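Local coordinates for ABC transporter sugar binding protein (Xanthomonas axonopodis pv. citri, PDB 3UOR) that probably binds maltose or a related sugar in the periplasm and hands it to an ABC transporter for uptake, at residues Glu40-Glu46 with Phe333-Asp339; Ala119-Pro123 with Pro342-Lys348; Val142-Phe148 with Ala360-Leu365; Ser199-Gln204 with Leu289-Asn293. One frame throughout, in Å; residues are numbered along the deposited sequence.

Contact 1. Residues Glu40-Glu46 with Phe333-Asp339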
loop_
_atom_site.group_PDB
_atom_site.type_symbol
_atom_site.label_atom_id
_atom_site.label_comp_id
_atom_site.label_asym_id
_atom_site.label_seq_id
_atom_site.Cartn_x
_atom_site.Cartn_y
_atom_site.Cartn_z
ATOM N N GLU A 40 9.624 -10.186 -5.445
ATOM C CA GLU A 40 9.729 -10.575 -4.052
ATOM C C GLU A 40 10.128 -12.048 -3.926
ATOM O O GLU A 40 10.964 -12.401 -3.097
ATOM C CB GLU A 40 8.438 -10.281 -3.306
ATOM C CG GLU A 40 8.358 -8.841 -2.837
ATOM C CD GLU A 40 7.961 -7.887 -3.944
ATOM O OE1 GLU A 40 7.579 -8.352 -5.042
ATOM O OE2 GLU A 40 8.021 -6.666 -3.708
ATOM N N ALA A 41 9.543 -12.900 -4.764
ATOM C CA ALA A 41 9.903 -14.312 -4.787
ATOM C C ALA A 41 11.396 -14.512 -5.076
ATOM O O ALA A 41 12.052 -15.325 -4.429
ATOM C CB ALA A 41 9.065 -15.051 -5.817
ATOM N N GLU A 42 11.921 -13.781 -6.055
ATOM C CA GLU A 42 13.326 -13.905 -6.435
ATOM C C GLU A 42 14.231 -13.534 -5.272
ATOM O O GLU A 42 15.179 -14.248 -4.941
ATOM C CB GLU A 42 13.660 -12.976 -7.600
ATOM C CG GLU A 42 12.948 -13.256 -8.903
ATOM C CD GLU A 42 13.343 -12.250 -9.975
ATOM O OE1 GLU A 42 14.527 -11.836 -10.002
ATOM O OE2 GLU A 42 12.471 -11.863 -10.785
ATOM N N VAL A 43 13.941 -12.392 -4.668
ATOM C CA VAL A 43 14.746 -11.897 -3.576
ATOM C C VAL A 43 14.599 -12.773 -2.332
ATOM O O VAL A 43 15.599 -13.154 -1.723
ATOM C CB VAL A 43 14.399 -10.437 -3.261
ATOM C CG1 VAL A 43 15.242 -9.931 -2.118
ATOM C CG2 VAL A 43 14.621 -9.586 -4.490
ATOM N N VAL A 44 13.369 -13.120 -1.954
ATOM C CA VAL A 44 13.209 -13.937 -0.751
ATOM C C VAL A 44 13.890 -15.297 -0.923
ATOM O O VAL A 44 14.296 -15.906 0.058
ATOM C CB VAL A 44 11.740 -14.122 -0.305
ATOM C CG1 VAL A 44 11.048 -15.208 -1.140
ATOM C CG2 VAL A 44 11.689 -14.499 1.185
ATOM N N ALA A 45 14.026 -15.772 -2.161
ATOM C CA ALA A 45 14.727 -17.038 -2.390
ATOM C C ALA A 45 16.200 -16.927 -1.982
ATOM O O ALA A 45 16.782 -17.894 -1.492
ATOM C CB ALA A 45 14.599 -17.490 -3.843
ATOM N N GLU A 46 16.802 -15.753 -2.164
ATOM C CA GLU A 46 18.193 -15.561 -1.736
ATOM C C GLU A 46 18.256 -15.650 -0.225
ATOM O O GLU A 46 19.154 -16.276 0.347
ATOM C CB GLU A 46 18.710 -14.191 -2.136
ATOM C CG GLU A 46 18.779 -13.949 -3.610
ATOM C CD GLU A 46 19.256 -12.548 -3.905
ATOM O OE1 GLU A 46 18.641 -11.902 -4.773
ATOM O OE2 GLU A 46 20.223 -12.091 -3.252
ATOM N N PHE A 333 16.257 -7.303 3.072
ATOM C CA PHE A 333 15.186 -7.306 2.087
ATOM C C PHE A 333 14.967 -5.914 1.533
ATOM O O PHE A 333 14.841 -5.728 0.317
ATOM C CB PHE A 333 13.904 -7.808 2.748
ATOM C CG PHE A 333 12.826 -8.217 1.781
ATOM C CD1 PHE A 333 13.036 -9.248 0.880
ATOM C CD2 PHE A 333 11.580 -7.618 1.828
ATOM C CE1 PHE A 333 12.036 -9.648 0.012
ATOM C CE2 PHE A 333 10.577 -8.001 0.959
ATOM C CZ PHE A 333 10.805 -9.023 0.050
ATOM N N HIS A 334 14.926 -4.927 2.425
ATOM C CA HIS A 334 14.779 -3.533 1.992
ATOM C C HIS A 334 15.958 -3.105 1.118
ATOM O O HIS A 334 15.783 -2.429 0.094
ATOM C CB HIS A 334 14.678 -2.608 3.202
ATOM C CG HIS A 334 14.617 -1.155 2.846
ATOM N ND1 HIS A 334 15.733 -0.347 2.816
ATOM C CD2 HIS A 334 13.572 -0.365 2.498
ATOM C CE1 HIS A 334 15.381 0.882 2.476
ATOM N NE2 HIS A 334 14.073 0.897 2.277
ATOM N N ALA A 335 17.159 -3.499 1.532
ATOM C CA ALA A 335 18.378 -3.106 0.832
ATOM C C ALA A 335 18.336 -3.582 -0.605
ATOM O O ALA A 335 18.739 -2.859 -1.511
ATOM C CB ALA A 335 19.604 -3.663 1.529
ATOM N N ILE A 336 17.829 -4.793 -0.817
ATOM C CA ILE A 336 17.877 -5.386 -2.148
ATOM C C ILE A 336 16.752 -4.899 -3.043
ATOM O O ILE A 336 16.992 -4.516 -4.179
ATOM C CB ILE A 336 17.880 -6.921 -2.086
ATOM C CG1 ILE A 336 19.071 -7.403 -1.262
ATOM C CG2 ILE A 336 17.925 -7.508 -3.476
ATOM C CD1 ILE A 336 18.981 -8.846 -0.859
ATOM N N ILE A 337 15.528 -4.883 -2.523
ATOM C CA ILE A 337 14.362 -4.620 -3.360
ATOM C C ILE A 337 13.566 -3.356 -2.983
ATOM O O ILE A 337 12.682 -2.929 -3.725
ATOM C CB ILE A 337 13.458 -5.877 -3.415
ATOM C CG1 ILE A 337 12.423 -5.769 -4.527
ATOM C CG2 ILE A 337 12.771 -6.106 -2.096
ATOM C CD1 ILE A 337 11.575 -7.026 -4.669
ATOM N N GLY A 338 13.878 -2.744 -1.844
ATOM C CA GLY A 338 13.248 -1.474 -1.496
ATOM C C GLY A 338 11.948 -1.585 -0.706
ATOM O O GLY A 338 11.363 -0.569 -0.354
ATOM N N ASP A 339 11.501 -2.809 -0.419
ATOM C CA ASP A 339 10.245 -3.026 0.306
ATOM C C ASP A 339 10.363 -2.583 1.749
ATOM O O ASP A 339 11.366 -2.842 2.407
ATOM C CB ASP A 339 9.798 -4.487 0.226
ATOM C CG ASP A 339 9.341 -4.875 -1.172
ATOM O OD1 ASP A 339 9.065 -3.959 -1.957
ATOM O OD2 ASP A 339 9.269 -6.074 -1.495
#

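Contact 2. Residues Ala119-Pro123 with Pro342-Lys348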
loop_
_atom_site.group_PDB
_atom_site.type_symbol
_atom_site.label_atom_id
_atom_site.label_comp_id
_atom_site.label_asym_id
_atom_site.label_seq_id
_atom_site.Cartn_x
_atom_site.Cartn_y
_atom_site.Cartn_z
ATOM N N ALA A 119 3.641 -5.206 19.414
ATOM C CA ALA A 119 3.756 -3.799 19.803
ATOM C C ALA A 119 4.834 -3.076 18.995
ATOM O O ALA A 119 4.879 -1.850 18.970
ATOM C CB ALA A 119 4.047 -3.670 21.317
ATOM N N ASP A 120 5.715 -3.830 18.345
ATOM C CA ASP A 120 6.795 -3.209 17.561
ATOM C C ASP A 120 6.374 -2.967 16.104
ATOM O O ASP A 120 7.119 -2.363 15.330
ATOM C CB ASP A 120 8.045 -4.086 17.609
ATOM C CG ASP A 120 9.263 -3.429 16.980
ATOM O OD1 ASP A 120 9.937 -4.099 16.153
ATOM O OD2 ASP A 120 9.542 -2.254 17.304
ATOM N N TYR A 121 5.179 -3.439 15.732
ATOM C CA TYR A 121 4.687 -3.284 14.361
ATOM C C TYR A 121 3.832 -2.028 14.220
ATOM O O TYR A 121 3.060 -1.680 15.114
ATOM C CB TYR A 121 3.860 -4.511 13.937
ATOM C CG TYR A 121 4.708 -5.703 13.547
ATOM C CD1 TYR A 121 4.864 -6.057 12.222
ATOM C CD2 TYR A 121 5.375 -6.464 14.508
ATOM C CE1 TYR A 121 5.643 -7.134 11.859
ATOM C CE2 TYR A 121 6.160 -7.551 14.143
ATOM C CZ TYR A 121 6.283 -7.880 12.824
ATOM O OH TYR A 121 7.045 -8.956 12.430
ATOM N N PHE A 122 3.962 -1.331 13.106
ATOM C CA PHE A 122 3.135 -0.142 12.925
ATOM C C PHE A 122 1.668 -0.558 13.066
ATOM O O PHE A 122 1.254 -1.575 12.515
ATOM C CB PHE A 122 3.444 0.534 11.592
ATOM C CG PHE A 122 4.889 0.941 11.451
ATOM C CD1 PHE A 122 5.398 1.990 12.197
ATOM C CD2 PHE A 122 5.733 0.271 10.580
ATOM C CE1 PHE A 122 6.728 2.383 12.074
ATOM C CE2 PHE A 122 7.066 0.647 10.453
ATOM C CZ PHE A 122 7.570 1.700 11.217
ATOM N N PRO A 123 0.895 0.192 13.859
ATOM C CA PRO A 123 -0.438 -0.301 14.238
ATOM C C PRO A 123 -1.376 -0.457 13.036
ATOM O O PRO A 123 -2.069 -1.461 12.964
ATOM C CB PRO A 123 -0.949 0.759 15.230
ATOM C CG PRO A 123 -0.121 1.990 14.935
ATOM C CD PRO A 123 1.231 1.471 14.507
ATOM N N PRO A 342 7.932 -3.589 8.117
ATOM C CA PRO A 342 6.665 -3.295 8.801
ATOM C C PRO A 342 6.831 -3.081 10.292
ATOM O O PRO A 342 5.807 -2.960 10.960
ATOM C CB PRO A 342 5.853 -4.570 8.576
ATOM C CG PRO A 342 6.869 -5.641 8.521
ATOM C CD PRO A 342 8.119 -5.030 7.895
ATOM N N ARG A 343 8.064 -3.030 10.810
ATOM C CA ARG A 343 8.256 -2.890 12.269
ATOM C C ARG A 343 9.299 -1.845 12.669
ATOM O O ARG A 343 10.251 -1.616 11.949
ATOM C CB ARG A 343 8.563 -4.250 12.937
ATOM C CG ARG A 343 9.785 -4.978 12.413
ATOM C CD ARG A 343 9.948 -6.374 13.049
ATOM N NE ARG A 343 9.904 -6.325 14.510
ATOM C CZ ARG A 343 10.106 -7.384 15.295
ATOM N NH1 ARG A 343 10.400 -8.570 14.762
ATOM N NH2 ARG A 343 10.014 -7.262 16.614
ATOM N N ARG A 344 9.107 -1.211 13.820
ATOM C CA ARG A 344 9.951 -0.089 14.212
ATOM C C ARG A 344 11.390 -0.470 14.404
ATOM O O ARG A 344 12.286 0.313 14.108
ATOM C CB ARG A 344 9.460 0.536 15.506
ATOM C CG ARG A 344 8.094 1.059 15.375
ATOM C CD ARG A 344 7.822 2.115 16.387
ATOM N NE ARG A 344 6.415 2.467 16.269
ATOM C CZ ARG A 344 5.442 1.729 16.777
ATOM N NH1 ARG A 344 5.741 0.618 17.445
ATOM N NH2 ARG A 344 4.180 2.099 16.620
ATOM N N SER A 345 11.632 -1.670 14.903
ATOM C CA SER A 345 13.009 -1.991 15.238
ATOM C C SER A 345 13.866 -2.173 13.984
ATOM O O SER A 345 15.059 -1.897 14.001
ATOM C CB SER A 345 13.112 -3.157 16.239
ATOM O OG SER A 345 12.670 -4.371 15.683
ATOM N N THR A 346 13.263 -2.604 12.883
ATOM C CA THR A 346 14.034 -2.683 11.648
ATOM C C THR A 346 14.405 -1.280 11.204
ATOM O O THR A 346 15.477 -1.064 10.658
ATOM C CB THR A 346 13.263 -3.349 10.533
ATOM O OG1 THR A 346 12.782 -4.606 10.998
ATOM C CG2 THR A 346 14.175 -3.591 9.339
ATOM N N TRP A 347 13.506 -0.331 11.459
ATOM C CA TRP A 347 13.718 1.059 11.071
ATOM C C TRP A 347 14.801 1.729 11.905
ATOM O O TRP A 347 15.328 2.761 11.502
ATOM C CB TRP A 347 12.407 1.854 11.138
ATOM C CG TRP A 347 11.574 1.642 9.873
ATOM C CD1 TRP A 347 10.633 0.684 9.669
ATOM C CD2 TRP A 347 11.679 2.373 8.642
ATOM N NE1 TRP A 347 10.120 0.784 8.396
ATOM C CE2 TRP A 347 10.758 1.808 7.742
ATOM C CE3 TRP A 347 12.459 3.456 8.219
ATOM C CZ2 TRP A 347 10.581 2.297 6.449
ATOM C CZ3 TRP A 347 12.288 3.938 6.932
ATOM C CH2 TRP A 347 11.350 3.357 6.061
ATOM N N LYS A 348 15.135 1.139 13.055
ATOM C CA LYS A 348 16.178 1.709 13.915
ATOM C C LYS A 348 17.577 1.274 13.486
ATOM O O LYS A 348 18.560 1.884 13.874
ATOM C CB LYS A 348 15.940 1.366 15.390
ATOM C CG LYS A 348 14.704 2.041 15.999
ATOM C CD LYS A 348 14.387 1.453 17.364
ATOM C CE LYS A 348 12.888 1.519 17.670
ATOM N NZ LYS A 348 12.373 0.239 18.282
HETATM O O HOH W 1 8.340 -0.348 18.834
#

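Contact 3. Residues Val142-Phe148 with Ala360-Leu365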
loop_
_atom_site.group_PDB
_atom_site.type_symbol
_atom_site.label_atom_id
_atom_site.label_comp_id
_atom_site.label_asym_id
_atom_site.label_seq_id
_atom_site.Cartn_x
_atom_site.Cartn_y
_atom_site.Cartn_z
ATOM N N VAL A 142 5.610 -3.356 3.583
ATOM C CA VAL A 142 4.542 -2.369 3.491
ATOM C C VAL A 142 4.717 -1.538 2.223
ATOM O O VAL A 142 5.829 -1.122 1.877
ATOM C CB VAL A 142 4.551 -1.413 4.694
ATOM C CG1 VAL A 142 3.327 -0.500 4.688
ATOM C CG2 VAL A 142 4.593 -2.198 5.981
ATOM N N ASP A 143 3.610 -1.332 1.525
ATOM C CA ASP A 143 3.575 -0.414 0.401
ATOM C C ASP A 143 2.697 0.748 0.833
ATOM O O ASP A 143 1.546 0.552 1.207
ATOM C CB ASP A 143 2.984 -1.123 -0.812
ATOM C CG ASP A 143 2.683 -0.174 -1.965
ATOM O OD1 ASP A 143 3.013 1.030 -1.880
ATOM O OD2 ASP A 143 2.109 -0.646 -2.961
ATOM N N THR A 144 3.244 1.955 0.829
ATOM C CA THR A 144 2.417 3.134 1.042
ATOM C C THR A 144 2.878 4.227 0.071
ATOM O O THR A 144 3.981 4.142 -0.464
ATOM C CB THR A 144 2.471 3.616 2.504
ATOM O OG1 THR A 144 1.475 4.629 2.717
ATOM C CG2 THR A 144 3.824 4.205 2.804
ATOM N N ARG A 145 2.036 5.233 -0.166
ATOM C CA ARG A 145 2.287 6.221 -1.217
ATOM C C ARG A 145 2.476 7.604 -0.627
ATOM O O ARG A 145 1.716 8.020 0.235
ATOM C CB ARG A 145 1.093 6.251 -2.196
ATOM C CG ARG A 145 0.724 4.860 -2.751
ATOM C CD ARG A 145 1.942 4.214 -3.402
ATOM N NE ARG A 145 1.697 2.816 -3.762
ATOM C CZ ARG A 145 1.006 2.430 -4.835
ATOM N NH1 ARG A 145 0.488 3.341 -5.662
ATOM N NH2 ARG A 145 0.831 1.133 -5.082
ATOM N N LEU A 146 3.492 8.322 -1.082
ATOM C CA LEU A 146 3.765 9.645 -0.528
ATOM C C LEU A 146 4.433 10.470 -1.627
ATOM O O LEU A 146 4.504 10.019 -2.776
ATOM C CB LEU A 146 4.626 9.528 0.755
ATOM C CG LEU A 146 5.912 8.697 0.725
ATOM C CD1 LEU A 146 6.840 9.171 -0.386
ATOM C CD2 LEU A 146 6.660 8.682 2.099
ATOM N N LEU A 147 4.933 11.662 -1.308
ATOM C CA LEU A 147 5.446 12.554 -2.355
ATOM C C LEU A 147 6.934 12.435 -2.638
ATOM O O LEU A 147 7.745 12.682 -1.768
ATOM C CB LEU A 147 5.149 14.020 -2.007
ATOM C CG LEU A 147 3.695 14.363 -1.689
ATOM C CD1 LEU A 147 3.626 15.757 -1.092
ATOM C CD2 LEU A 147 2.820 14.273 -2.938
ATOM N N PHE A 148 7.286 12.074 -3.864
ATOM C CA PHE A 148 8.634 12.285 -4.375
ATOM C C PHE A 148 8.634 13.707 -4.892
ATOM O O PHE A 148 7.665 14.121 -5.516
ATOM C CB PHE A 148 8.930 11.315 -5.532
ATOM C CG PHE A 148 9.128 9.902 -5.090
ATOM C CD1 PHE A 148 10.404 9.346 -5.038
ATOM C CD2 PHE A 148 8.059 9.136 -4.690
ATOM C CE1 PHE A 148 10.595 8.039 -4.611
ATOM C CE2 PHE A 148 8.253 7.824 -4.248
ATOM C CZ PHE A 148 9.519 7.279 -4.215
ATOM N N ALA A 360 10.988 9.383 5.026
ATOM C CA ALA A 360 9.612 9.839 4.874
ATOM C C ALA A 360 8.629 8.677 4.967
ATOM O O ALA A 360 7.581 8.789 5.604
ATOM C CB ALA A 360 9.441 10.605 3.559
ATOM N N PHE A 361 8.982 7.553 4.349
ATOM C CA PHE A 361 8.198 6.323 4.466
ATOM C C PHE A 361 8.108 5.846 5.903
ATOM O O PHE A 361 7.032 5.525 6.391
ATOM C CB PHE A 361 8.800 5.234 3.595
ATOM C CG PHE A 361 8.655 5.496 2.126
ATOM C CD1 PHE A 361 7.411 5.361 1.503
ATOM C CD2 PHE A 361 9.754 5.869 1.363
ATOM C CE1 PHE A 361 7.267 5.597 0.134
ATOM C CE2 PHE A 361 9.619 6.120 -0.007
ATOM C CZ PHE A 361 8.364 5.975 -0.623
ATOM N N GLY A 362 9.241 5.832 6.595
ATOM C CA GLY A 362 9.266 5.339 7.959
ATOM C C GLY A 362 8.390 6.210 8.829
ATOM O O GLY A 362 7.675 5.721 9.687
ATOM N N ASP A 363 8.424 7.511 8.602
ATOM C CA ASP A 363 7.533 8.399 9.350
ATOM C C ASP A 363 6.039 8.154 9.023
ATOM O O ASP A 363 5.179 8.137 9.928
ATOM C CB ASP A 363 7.893 9.862 9.065
ATOM C CG ASP A 363 7.069 10.835 9.883
ATOM O OD1 ASP A 363 7.272 10.925 11.103
ATOM O OD2 ASP A 363 6.211 11.507 9.306
ATOM N N GLN A 364 5.720 7.982 7.741
ATOM C CA GLN A 364 4.298 7.847 7.336
ATOM C C GLN A 364 3.683 6.548 7.857
ATOM O O GLN A 364 2.484 6.487 8.161
ATOM C CB GLN A 364 4.136 7.911 5.811
ATOM C CG GLN A 364 2.657 7.879 5.350
ATOM C CD GLN A 364 2.492 8.360 3.917
ATOM O OE1 GLN A 364 2.816 9.494 3.604
ATOM N NE2 GLN A 364 1.972 7.495 3.048
ATOM N N LEU A 365 4.518 5.513 7.959
ATOM C CA LEU A 365 4.081 4.214 8.452
ATOM C C LEU A 365 3.448 4.315 9.831
ATOM O O LEU A 365 2.644 3.456 10.207
ATOM C CB LEU A 365 5.226 3.191 8.462
ATOM C CG LEU A 365 5.664 2.813 7.045
ATOM C CD1 LEU A 365 6.661 1.670 7.075
ATOM C CD2 LEU A 365 4.463 2.414 6.251
#

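Contact 4. Residues Ser199-Gln204 with Leu289-Asn293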
loop_
_atom_site.group_PDB
_atom_site.type_symbol
_atom_site.label_atom_id
_atom_site.label_comp_id
_atom_site.label_asym_id
_atom_site.label_seq_id
_atom_site.Cartn_x
_atom_site.Cartn_y
_atom_site.Cartn_z
ATOM N N SER A 199 -5.733 7.432 -0.606
ATOM C CA SER A 199 -4.870 7.960 0.465
ATOM C C SER A 199 -5.552 9.141 1.139
ATOM O O SER A 199 -5.672 9.178 2.357
ATOM C CB SER A 199 -3.506 8.410 -0.082
ATOM O OG SER A 199 -2.815 7.304 -0.634
ATOM N N PHE A 200 -6.020 10.100 0.340
ATOM C CA PHE A 200 -6.655 11.298 0.891
ATOM C C PHE A 200 -7.963 10.983 1.608
ATOM O O PHE A 200 -8.334 11.685 2.547
ATOM C CB PHE A 200 -6.859 12.373 -0.200
ATOM C CG PHE A 200 -5.575 12.902 -0.747
ATOM C CD1 PHE A 200 -4.593 13.398 0.120
ATOM C CD2 PHE A 200 -5.309 12.868 -2.105
ATOM C CE1 PHE A 200 -3.389 13.879 -0.361
ATOM C CE2 PHE A 200 -4.087 13.354 -2.599
ATOM C CZ PHE A 200 -3.130 13.861 -1.718
ATOM N N ALA A 201 -8.667 9.943 1.161
ATOM C CA ALA A 201 -9.923 9.541 1.806
ATOM C C ALA A 201 -9.657 8.854 3.141
ATOM O O ALA A 201 -10.416 9.028 4.111
ATOM C CB ALA A 201 -10.731 8.625 0.882
ATOM N N LEU A 202 -8.574 8.079 3.196
ATOM C CA LEU A 202 -8.147 7.469 4.458
ATOM C C LEU A 202 -7.731 8.495 5.517
ATOM O O LEU A 202 -7.671 8.158 6.682
ATOM C CB LEU A 202 -7.007 6.477 4.240
ATOM C CG LEU A 202 -7.411 5.232 3.483
ATOM C CD1 LEU A 202 -6.172 4.392 3.160
ATOM C CD2 LEU A 202 -8.373 4.481 4.332
ATOM N N GLN A 203 -7.434 9.736 5.118
ATOM C CA GLN A 203 -7.067 10.766 6.106
ATOM C C GLN A 203 -8.269 11.379 6.837
ATOM O O GLN A 203 -8.096 12.303 7.616
ATOM C CB GLN A 203 -6.231 11.883 5.463
ATOM C CG GLN A 203 -4.939 11.387 4.830
ATOM C CD GLN A 203 -4.216 12.483 4.126
ATOM O OE1 GLN A 203 -4.823 13.484 3.723
ATOM N NE2 GLN A 203 -2.910 12.322 3.970
ATOM N N GLN A 204 -9.474 10.865 6.594
ATOM C CA GLN A 204 -10.685 11.456 7.170
ATOM C C GLN A 204 -11.117 10.626 8.362
ATOM O O GLN A 204 -10.772 9.466 8.449
ATOM C CB GLN A 204 -11.820 11.492 6.131
ATOM C CG GLN A 204 -11.435 12.143 4.773
ATOM C CD GLN A 204 -10.734 13.492 4.942
ATOM O OE1 GLN A 204 -11.217 14.366 5.665
ATOM N NE2 GLN A 204 -9.582 13.660 4.278
ATOM N N LEU A 289 2.856 12.286 3.237
ATOM C CA LEU A 289 1.674 12.873 2.609
ATOM C C LEU A 289 1.048 13.962 3.485
ATOM O O LEU A 289 0.730 13.710 4.645
ATOM C CB LEU A 289 0.660 11.740 2.370
ATOM C CG LEU A 289 -0.258 11.726 1.154
ATOM C CD1 LEU A 289 0.521 11.950 -0.141
ATOM C CD2 LEU A 289 -1.060 10.433 1.107
ATOM N N PRO A 290 0.869 15.182 2.949
ATOM C CA PRO A 290 0.156 16.156 3.788
ATOM C C PRO A 290 -1.252 15.676 4.118
ATOM O O PRO A 290 -1.857 14.958 3.324
ATOM C CB PRO A 290 0.088 17.394 2.893
ATOM C CG PRO A 290 1.274 17.239 1.967
ATOM C CD PRO A 290 1.386 15.786 1.705
ATOM N N GLY A 291 -1.760 16.048 5.285
ATOM C CA GLY A 291 -3.135 15.747 5.651
ATOM C C GLY A 291 -3.889 17.040 5.941
ATOM O O GLY A 291 -3.303 18.126 5.892
ATOM N N PRO A 292 -5.194 16.937 6.244
ATOM C CA PRO A 292 -6.027 18.123 6.491
ATOM C C PRO A 292 -5.479 19.077 7.568
ATOM O O PRO A 292 -5.537 20.306 7.393
ATOM C CB PRO A 292 -7.358 17.520 6.942
ATOM C CG PRO A 292 -7.407 16.175 6.244
ATOM C CD PRO A 292 -5.993 15.695 6.142
ATOM N N ASN A 293 -4.957 18.510 8.654
ATOM C CA ASN A 293 -4.504 19.279 9.810
ATOM C C ASN A 293 -3.033 19.109 10.123
ATOM O O ASN A 293 -2.545 19.628 11.115
ATOM C CB ASN A 293 -5.304 18.870 11.034
ATOM C CG ASN A 293 -6.774 19.050 10.819
ATOM O OD1 ASN A 293 -7.223 20.135 10.459
ATOM N ND2 ASN A 293 -7.532 17.981 10.997
#

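Contact 1. Residues Glu40-Glu46 with Phe333-Asp339
Glu-40 turns its CG anti to its own carbonyl carbon (chi1 -83°) and then bends at chi2 (79°), which swings its carboxylate over to Asp-339. Val-43 has CG1 anti to the backbone N, which points this methyl at Phe-333 and Ile-336, while CG2, beside the N, points at Ile-336 and Ile-337. CG1 of Val-43 packs 3.8 Å from CD1 of Phe-333 and 3.9 Å from CG2 of Ile-336. CG2 of Val-43 lies 4.0 Å from CD1 of Ile-337. Val-43 thus sits among three side chains of the other helix. Glu-40 CG meets the edge of the Phe-333 ring at CZ, 3.8 Å away. The backbone N of Val-44 lies at the same ring edge, near CE1; its side chain adds little. One face of this ring is covered by CG2 of Ile-337, from the next turn of its own helix. Trp-140 also stacks on Phe-333. The two carboxylates lie nearly coplanar, with OE2 of Glu-40 only 2.6 Å from OD2 of Asp-339. At this spacing one acid is probably protonated, and the neighbouring carboxylate would be expected to raise its pKa. Glu-46 and Ile-336 lie at the exposed margin. After Ile-337 the chain leaves the helix at Gly-338, which has positive phi. The helix segments run at 132° to each other. This is helix-on-helix packing in an alpha/beta domain of the periplasmic binding protein fold, with helix 39-52 following strand 30-36.

Contact 2. Residues Ala119-Pro123 with Pro342-Lys348
Asp-120 OD1 takes the main polar load here, accepting from Arg-343 and from Ser-345. It flanks a single beta bridge of the solute-binding-protein fold, between Tyr-121 and Arg-343, just before the short helix 344-348. Arg-343 NE meets the anti lone pair of Asp-120 OD1 at 2.8 Å in a salt bridge. From the syn side Ser-345 OG donates to Asp-120 OD1 at 2.8 Å, and the backbone N of Ser-345 adds a further bond. With these donors the carboxylate is held firmly and its negative charge is probably stabilised. The bonds of the bridge are Arg-344 N to Asp-120 O (2.7 Å) and Phe-122 N to Pro-342 O (3.3 Å). Arg-344 is extended from CG to NE, and its NH1 donates a hydrogen bond to Ala-119 O, which lies in the guanidinium plane. A water links the same NH1 to Asp-120 OD2. Each arginine has partners beyond the contact: Glu-366 for Arg-344 NE, and the carbonyls of Ile-115 and Ser-325 for Arg-343 NH1. Farther out, the aromatic side chains pack. Arg-343 places CB over the face of the Tyr-121 ring, and its guanidinium, turned 25° from that ring, lies over CE2. Phe-122 points its edge at the face of the Trp-347 five-membered ring, an offset T-shaped pair with planes at 70°. The closest atoms of that pair are Phe-122 CZ and Trp-347 CD1, 3.6 Å apart.

Contact 3. Residues Val142-Phe148 with Ala360-Leu365
Leu-146 and Phe-361 make the dense part of this contact. Leu-146 has CG between its backbone N and carbonyl carbon (chi1 51°), and the branch then lies on the phenyl ring. Its CD2 sits over the face, 3.7 Å from the centroid of the Phe-361 ring, a CH-pi contact. CG of Leu-146 approaches CE1 of Phe-361 to 3.4 Å. CD2 of Leu-146 also touches CB of Ala-360 at 3.7 Å. Phe-148 reaches the edge of the same ring, CZ to CZ of Phe-361 at 4.0 Å. At the other end of the segment, CG1 of Val-142 presses on CD2 of Leu-365 at 3.5 Å, closer than usual for two carbons. Another side of the strand is more open to solvent. There Asp-143 and Arg-145, whose CB atoms point away from the helix, are partly exposed and pack on Trp-267. They pair with each other, as NE and NH2 of Arg-145 grip one carboxylate oxygen each. Beside Leu-146, on the helix side, the amide of Gln-364 bridges the Thr-144 hydroxyl and the Arg-145 carbonyl. Its NE2 donates to Thr-144 OG1 (2.9 Å) and to Arg-145 O (2.9 Å), the latter nearly straight at 171° but from above the carbonyl plane. Leu-289 N donates to its OE1, and Thr-144 OG1 also bonds Ile-299 O. A buried polar amide is therefore satisfied at both ends, which fixes its rotation and ties helix 359-364 to strand 134-150.

Contact 4. Residues Ser199-Gln204 with Leu289-Asn293
Helix 195-202 ends against an irregular loop, and the backbones come nearest where CA of Gln-203 lies 6.4 Å from CA of Gly-291. Gln-203 carries the polar link. Its chain is extended beyond CG, and the amide reaches across to the loop. Gln-203 NE2 donates to Pro-290 O at 2.9 Å, with an N-H...O angle of 149°. The donor stands 44° above the carbonyl plane and so is not on a lone pair. OE1 of Gln-203 rests 3.4 Å from CA of Gly-291 and 3.5 Å from CD of Pro-292. It also accepts from NE1 of Trp-166, while NE2 has a second acceptor in Ala-297 O, so the amide is gripped from both its atoms. This is the packing of a helix end on a loop between strands 284-287 and 303-307, both of which pair with the long strand 134-150 in the mixed sheet of this binding-protein fold. Leu-289 points its CB toward the helix. Its CD2 presses on CB of Ser-199 at 3.4 Å, a tight carbon pair. CG of Leu-289 lies 4.1 Å from CE1 of Phe-200, and the two side chains cross at about a right angle. The Phe-200 ring also meets Phe-229 edge-to-face. Gln-204 bends at chi2 (-49°), which lets NE2 donate a nearly straight hydrogen bond to Phe-200 O (2.9 Å) within its own segment. Gln-204 NE2 also lies 3.9 Å from CG of Pro-292.

In the fold
Contacts 2 and 3 touch, with centres 14 Å apart. Trp-347 CH2 lies 3.3 Å from Gly-362 N, and Phe-122 CB is 3.3 Å from Leu-365 O. Contacts 3 and 4 also touch, with centres 13 Å apart: Leu-147 CD1 packs 3.6 Å from Pro-290 CD. Contact 1 adjoins contact 2 in sequence through 333-339 and 342-348, though their centres are 18 Å apart. Contacts 1 and 4 lie on opposite sides of the chain's centre, about 30 Å between centres. Contact 3 is the most central, about 9 Å from the chain's centre, and strand 134-150 runs through it. In this family the sugar is generally bound in the cleft between two lobes.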